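Local coordinates for protein putative dehydrogenase (Amycolatopsis orientalis, PDB 5FWN) that probably catalyses the NADPH-dependent reduction of imines to amines, with NADP(+) held by its Rossmann-type domain, at residues A[220-225]-A[233-238]; A[266-271]-A[283-288]. All coordinates share one frame; numbering follows the deposited sequence.

Contact 1: A[220-225]-A[233-238]; sequences KAEAPT and GDAGSL
Glu-222 reaches Ala-235 through a side chain bent at chi2 (-73°): its CG stands anti to the carbonyl carbon (chi1 -74°), and the bend swings the carboxylate over to the 233-238 loop. Asp-234 sets CG between its backbone N and carbonyl carbon, which turns its carboxylate toward the residues that follow it. There Asp-234 OD1 accepts from Gly-236 N at 2.9 Å, from above the carboxylate plane, closing an Asx turn. The turn takes Gly-236 to a positive phi, a conformation glycine adopts without strain.

Across the contact, Ala-235 N donates to the anti lone pair of Glu-222 OE2 at 2.9 Å, a bent bond (N-H...O angle 144°). The methyl suits Ala-235 because Glu-222 OE2 lies only 3.2 Å from Ala-235 CB. A water gives one hydrogen to Glu-222 OE2 and the other to Gly-236 O, so Glu-222 OE2 holds the loop directly at Ala-235 N and through the water at Gly-236 O. At the last full turn of helix 199-222, Ala-221 CB rests on Gly-233 O at 3.4 Å, a small group that lets the loop come close. Lys-220, Ala-221 and Ala-223 belong to a calcium site of this protein, and Lys-220 also forms a salt bridge with Asp-208 of the second subunit.

Glu-222 OE1 is taken by Tyr-283 N, so two backbone amides and a water share one carboxylate and fix its rotation. Asp-234 OD2 lies 3.9 Å from Glu-222 OE2, and this nearby negative charge may be eased by those N-H donors and the water.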
loop_
_atom_site.group_PDB
_atom_site.type_symbol
_atom_site.label_atom_id
_atom_site.label_comp_id
_atom_site.label_asym_id
_atom_site.label_seq_id
_atom_site.Cartn_x
_atom_site.Cartn_y
_atom_site.Cartn_z
ATOM N N LYS A 220 7.628 7.296 -3.759
ATOM C CA LYS A 220 8.956 7.971 -3.693
ATOM C C LYS A 220 9.172 8.982 -4.810
ATOM O O LYS A 220 9.740 10.041 -4.557
ATOM C CB LYS A 220 10.084 6.990 -3.764
ATOM C CG LYS A 220 10.272 6.191 -2.504
ATOM C CD LYS A 220 11.414 5.227 -2.764
ATOM C CE LYS A 220 11.889 4.502 -1.550
ATOM N NZ LYS A 220 12.709 3.332 -1.997
ATOM N N ALA A 221 8.673 8.661 -6.007
ATOM C CA ALA A 221 8.757 9.558 -7.136
ATOM C C ALA A 221 7.917 10.822 -6.908
ATOM O O ALA A 221 8.326 11.898 -7.272
ATOM C CB ALA A 221 8.318 8.865 -8.413
ATOM N N GLU A 222 6.727 10.700 -6.332
ATOM C CA GLU A 222 5.936 11.870 -6.039
ATOM C C GLU A 222 6.496 12.669 -4.859
ATOM O O GLU A 222 6.253 13.854 -4.796
ATOM C CB GLU A 222 4.487 11.475 -5.758
ATOM C CG GLU A 222 3.733 11.077 -7.026
ATOM C CD GLU A 222 3.416 12.284 -7.895
ATOM O OE1 GLU A 222 3.195 13.410 -7.324
ATOM O OE2 GLU A 222 3.415 12.116 -9.153
ATOM N N ALA A 223 7.184 12.017 -3.918
ATOM C CA ALA A 223 7.615 12.657 -2.676
ATOM C C ALA A 223 8.662 13.694 -3.101
ATOM O O ALA A 223 9.680 13.318 -3.636
ATOM C CB ALA A 223 8.210 11.654 -1.715
ATOM N N PRO A 224 8.376 15.001 -2.918
ATOM C CA PRO A 224 9.353 15.977 -3.462
ATOM C C PRO A 224 10.732 15.951 -2.768
ATOM O O PRO A 224 11.677 16.542 -3.279
ATOM C CB PRO A 224 8.652 17.345 -3.293
ATOM C CG PRO A 224 7.462 17.120 -2.415
ATOM C CD PRO A 224 7.166 15.652 -2.362
ATOM N N THR A 225 10.829 15.296 -1.612
ATOM C CA THR A 225 12.101 15.236 -0.900
ATOM C C THR A 225 12.928 13.989 -1.195
ATOM O O THR A 225 13.976 13.853 -0.609
ATOM C CB THR A 225 11.888 15.400 0.631
ATOM O OG1 THR A 225 10.909 14.465 1.101
ATOM C CG2 THR A 225 11.412 16.789 0.948
ATOM N N GLY A 233 10.203 8.354 -13.793
ATOM C CA GLY A 233 8.883 8.928 -13.995
ATOM C C GLY A 233 8.209 9.396 -12.714
ATOM O O GLY A 233 8.856 9.576 -11.672
ATOM N N ASP A 234 6.892 9.584 -12.808
ATOM C CA ASP A 234 6.023 9.823 -11.632
ATOM C C ASP A 234 4.535 9.454 -11.886
ATOM O O ASP A 234 4.235 8.769 -12.849
ATOM C CB ASP A 234 6.240 11.240 -11.087
ATOM C CG ASP A 234 5.711 12.319 -11.976
ATOM O OD1 ASP A 234 4.950 12.051 -12.900
ATOM O OD2 ASP A 234 6.031 13.489 -11.725
ATOM N N ALA A 235 3.615 9.866 -11.021
ATOM C CA ALA A 235 2.213 9.501 -11.195
ATOM C C ALA A 235 1.520 10.217 -12.365
ATOM O O ALA A 235 0.391 9.893 -12.679
ATOM C CB ALA A 235 1.442 9.747 -9.906
ATOM N N GLY A 236 2.140 11.221 -12.969
ATOM C CA GLY A 236 1.500 12.021 -14.030
ATOM C C GLY A 236 0.560 13.058 -13.432
ATOM O O GLY A 236 0.392 13.140 -12.195
ATOM N N SER A 237 -0.036 13.870 -14.290
ATOM C CA SER A 237 -0.829 15.018 -13.827
ATOM C C SER A 237 -2.118 14.560 -13.185
ATOM O O SER A 237 -2.586 13.438 -13.432
ATOM C CB SER A 237 -1.182 15.896 -15.003
ATOM O OG SER A 237 -1.984 15.166 -15.923
ATOM N N LEU A 238 -2.721 15.437 -12.403
ATOM C CA LEU A 238 -4.024 15.138 -11.821
ATOM C C LEU A 238 -5.059 14.708 -12.875
ATOM O O LEU A 238 -5.779 13.715 -12.696
ATOM C CB LEU A 238 -4.540 16.327 -11.007
ATOM C CG LEU A 238 -3.807 16.654 -9.707
ATOM C CD1 LEU A 238 -4.448 17.870 -9.045
ATOM C CD2 LEU A 238 -3.862 15.496 -8.743
HETATM O O HOH W 1 2.151 13.889 -10.557
#

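Contact 2: A[266-271]-A[283-288]; sequences KELLDR and YSVIEL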
loop_
_atom_site.group_PDB
_atom_site.type_symbol
_atom_site.label_atom_id
_atom_site.label_comp_id
_atom_site.label_asym_id
_atom_site.label_seq_id
_atom_site.Cartn_x
_atom_site.Cartn_y
_atom_site.Cartn_z
ATOM N N LYS A 266 -11.534 9.405 -7.121
ATOM C CA LYS A 266 -11.745 10.404 -8.178
ATOM C C LYS A 266 -12.241 11.742 -7.615
ATOM O O LYS A 266 -11.732 12.765 -8.067
ATOM C CB LYS A 266 -12.712 9.918 -9.248
ATOM C CG LYS A 266 -12.920 10.904 -10.379
ATOM C CD LYS A 266 -14.046 10.435 -11.266
ATOM C CE LYS A 266 -14.444 11.504 -12.268
ATOM N NZ LYS A 266 -15.237 12.615 -11.705
ATOM N N GLU A 267 -13.161 11.728 -6.627
ATOM C CA GLU A 267 -13.677 12.994 -6.059
ATOM C C GLU A 267 -12.610 13.804 -5.382
ATOM O O GLU A 267 -12.588 15.039 -5.487
ATOM C CB GLU A 267 -14.800 12.765 -5.075
ATOM C CG GLU A 267 -16.038 12.281 -5.802
ATOM C CD GLU A 267 -17.200 11.819 -4.911
ATOM O OE1 GLU A 267 -16.940 11.309 -3.807
ATOM O OE2 GLU A 267 -18.370 11.856 -5.349
ATOM N N LEU A 268 -11.698 13.096 -4.713
ATOM C CA LEU A 268 -10.522 13.726 -4.149
ATOM C C LEU A 268 -9.697 14.466 -5.210
ATOM O O LEU A 268 -9.279 15.605 -4.993
ATOM C CB LEU A 268 -9.684 12.658 -3.448
ATOM C CG LEU A 268 -8.712 13.075 -2.391
ATOM C CD1 LEU A 268 -9.440 13.929 -1.362
ATOM C CD2 LEU A 268 -8.170 11.779 -1.757
ATOM N N LEU A 269 -9.397 13.811 -6.327
ATOM C CA LEU A 269 -8.618 14.448 -7.377
ATOM C C LEU A 269 -9.388 15.633 -7.992
ATOM O O LEU A 269 -8.776 16.609 -8.351
ATOM C CB LEU A 269 -8.215 13.459 -8.483
ATOM C CG LEU A 269 -7.371 12.262 -8.044
ATOM C CD1 LEU A 269 -6.770 11.558 -9.255
ATOM C CD2 LEU A 269 -6.253 12.650 -7.057
ATOM N N ASP A 270 -10.699 15.502 -8.184
ATOM C CA ASP A 270 -11.524 16.612 -8.726
ATOM C C ASP A 270 -11.459 17.830 -7.778
ATOM O O ASP A 270 -11.296 18.933 -8.254
ATOM C CB ASP A 270 -12.974 16.202 -8.887
ATOM C CG ASP A 270 -13.196 15.154 -10.015
ATOM O OD1 ASP A 270 -12.383 15.029 -10.952
ATOM O OD2 ASP A 270 -14.196 14.428 -9.927
ATOM N N ARG A 271 -11.481 17.596 -6.450
ATOM C CA ARG A 271 -11.237 18.671 -5.484
ATOM C C ARG A 271 -9.843 19.259 -5.676
ATOM O O ARG A 271 -9.690 20.464 -5.658
ATOM C CB ARG A 271 -11.452 18.233 -4.016
ATOM C CG ARG A 271 -12.910 17.988 -3.627
ATOM C CD ARG A 271 -13.206 17.699 -2.148
ATOM N NE ARG A 271 -12.747 16.424 -1.541
ATOM C CZ ARG A 271 -13.379 15.224 -1.608
ATOM N NH1 ARG A 271 -14.549 15.041 -2.265
ATOM N NH2 ARG A 271 -12.820 14.170 -1.021
ATOM N N TYR A 283 1.039 14.631 -5.772
ATOM C CA TYR A 283 1.412 14.827 -4.388
ATOM C C TYR A 283 0.669 15.991 -3.794
ATOM O O TYR A 283 0.320 15.946 -2.610
ATOM C CB TYR A 283 2.937 15.025 -4.243
ATOM C CG TYR A 283 3.410 14.770 -2.866
ATOM C CD1 TYR A 283 3.737 13.483 -2.459
ATOM C CD2 TYR A 283 3.495 15.819 -1.927
ATOM C CE1 TYR A 283 4.145 13.236 -1.161
ATOM C CE2 TYR A 283 3.910 15.577 -0.640
ATOM C CZ TYR A 283 4.236 14.277 -0.276
ATOM O OH TYR A 283 4.615 14.006 0.993
ATOM N N SER A 284 0.373 17.022 -4.614
ATOM C CA SER A 284 -0.376 18.220 -4.160
ATOM C C SER A 284 -1.777 17.927 -3.565
ATOM O O SER A 284 -2.280 18.728 -2.790
ATOM C CB SER A 284 -0.495 19.292 -5.308
ATOM O OG SER A 284 -1.447 18.853 -6.299
ATOM N N VAL A 285 -2.378 16.770 -3.845
ATOM C CA VAL A 285 -3.571 16.327 -3.107
ATOM C C VAL A 285 -3.378 16.521 -1.584
ATOM O O VAL A 285 -4.334 16.834 -0.867
ATOM C CB VAL A 285 -3.871 14.835 -3.386
ATOM C CG1 VAL A 285 -4.806 14.245 -2.360
ATOM C CG2 VAL A 285 -4.457 14.659 -4.771
ATOM N N ILE A 286 -2.163 16.340 -1.094
ATOM C CA ILE A 286 -1.891 16.448 0.351
ATOM C C ILE A 286 -2.292 17.820 0.922
ATOM O O ILE A 286 -2.680 17.946 2.115
ATOM C CB ILE A 286 -0.418 16.146 0.652
ATOM C CG1 ILE A 286 -0.234 15.789 2.150
ATOM C CG2 ILE A 286 0.495 17.334 0.231
ATOM C CD1 ILE A 286 1.199 15.423 2.515
ATOM N N GLU A 287 -2.226 18.832 0.047
ATOM C CA GLU A 287 -2.555 20.192 0.426
ATOM C C GLU A 287 -4.019 20.341 0.739
ATOM O O GLU A 287 -4.371 21.264 1.408
ATOM C CB GLU A 287 -2.112 21.245 -0.611
ATOM C CG GLU A 287 -0.609 21.275 -0.914
ATOM C CD GLU A 287 0.301 21.324 0.326
ATOM O OE1 GLU A 287 -0.129 21.757 1.407
ATOM O OE2 GLU A 287 1.459 20.895 0.242
ATOM N N LEU A 288 -4.868 19.440 0.294
ATOM C CA LEU A 288 -6.261 19.509 0.744
ATOM C C LEU A 288 -6.435 19.262 2.241
ATOM O O LEU A 288 -7.456 19.630 2.764
ATOM C CB LEU A 288 -7.131 18.512 0.011
ATOM C CG LEU A 288 -7.306 18.662 -1.523
ATOM C CD1 LEU A 288 -7.931 17.375 -2.042
ATOM C CD2 LEU A 288 -8.120 19.910 -1.924
#
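Leu-268, Leu-269 and Arg-271 of helix 260-275 meet Val-285 and Leu-288 of a short 3-10 segment, a helix-against-3-10 packing in the C-terminal helical domain of this reductive aminase-like protein. The two contacting residues of the 3-10 segment are three positions apart, one turn of such a helix, and both point toward helix 260-275.

Val-285 is the inner bump. It sits between Leu-268 and Leu-269, one methyl to each: CG1 faces Leu-268 CG at 4.1 Å, while CG2 presses on Leu-269 CD2 at 3.5 Å. A beta-branched residue suits this place because one short side chain can serve both leucines. CG1 stands anti to the backbone N (chi1 163°), which spreads the methyls to the two neighbours. The Val-285 and Leu-268 side chains cross at about a right angle. Leu-269 starts away from the 3-10 segment, and it is the end of its longer chain that returns to the valine.

Leu-288 is the outer bump, lodged in the groove between Leu-268 and Arg-271. Its CD1 lies 3.8 Å from Leu-268 CD1, the two side chains sliding past each other in opposite directions, and it also meets Arg-271 CB. Thus arginine contributes its aliphatic base here, while its guanidinium folds back over its own helix, one face toward Glu-267 O and Leu-268 CA.

Leu-186 of the second subunit packs on Val-285, and Asn-183 of that subunit on Leu-268, so the seam also lies at the dimer interface. No hydrogen bond crosses between the segments; the nearest approach to a polar atom is that of Leu-288 CD1, 3.7 Å from Leu-268 O.

Overall arrangement
Both contacts lie in the C-terminal helical domain, their centres about 14 Å apart, on the same side of the chain's centre and about 26 Å from it. They follow in series: contact 1 closes the connection between helices 199-222 and 238-254, then contact 2 folds the chain's tail back on helix 260-275. Tyr-283 joins them, its ring packing on Ala-223 and Pro-224 while its segment begins contact 2, and Leu-238 of contact 1 touches Leu-269 of contact 2. Contact 1 is at the surface and polar, contact 2 buried and apolar. Both touch the second subunit, so the end of helix 199-222 and the tail at 283-288 lie against the dimer partner.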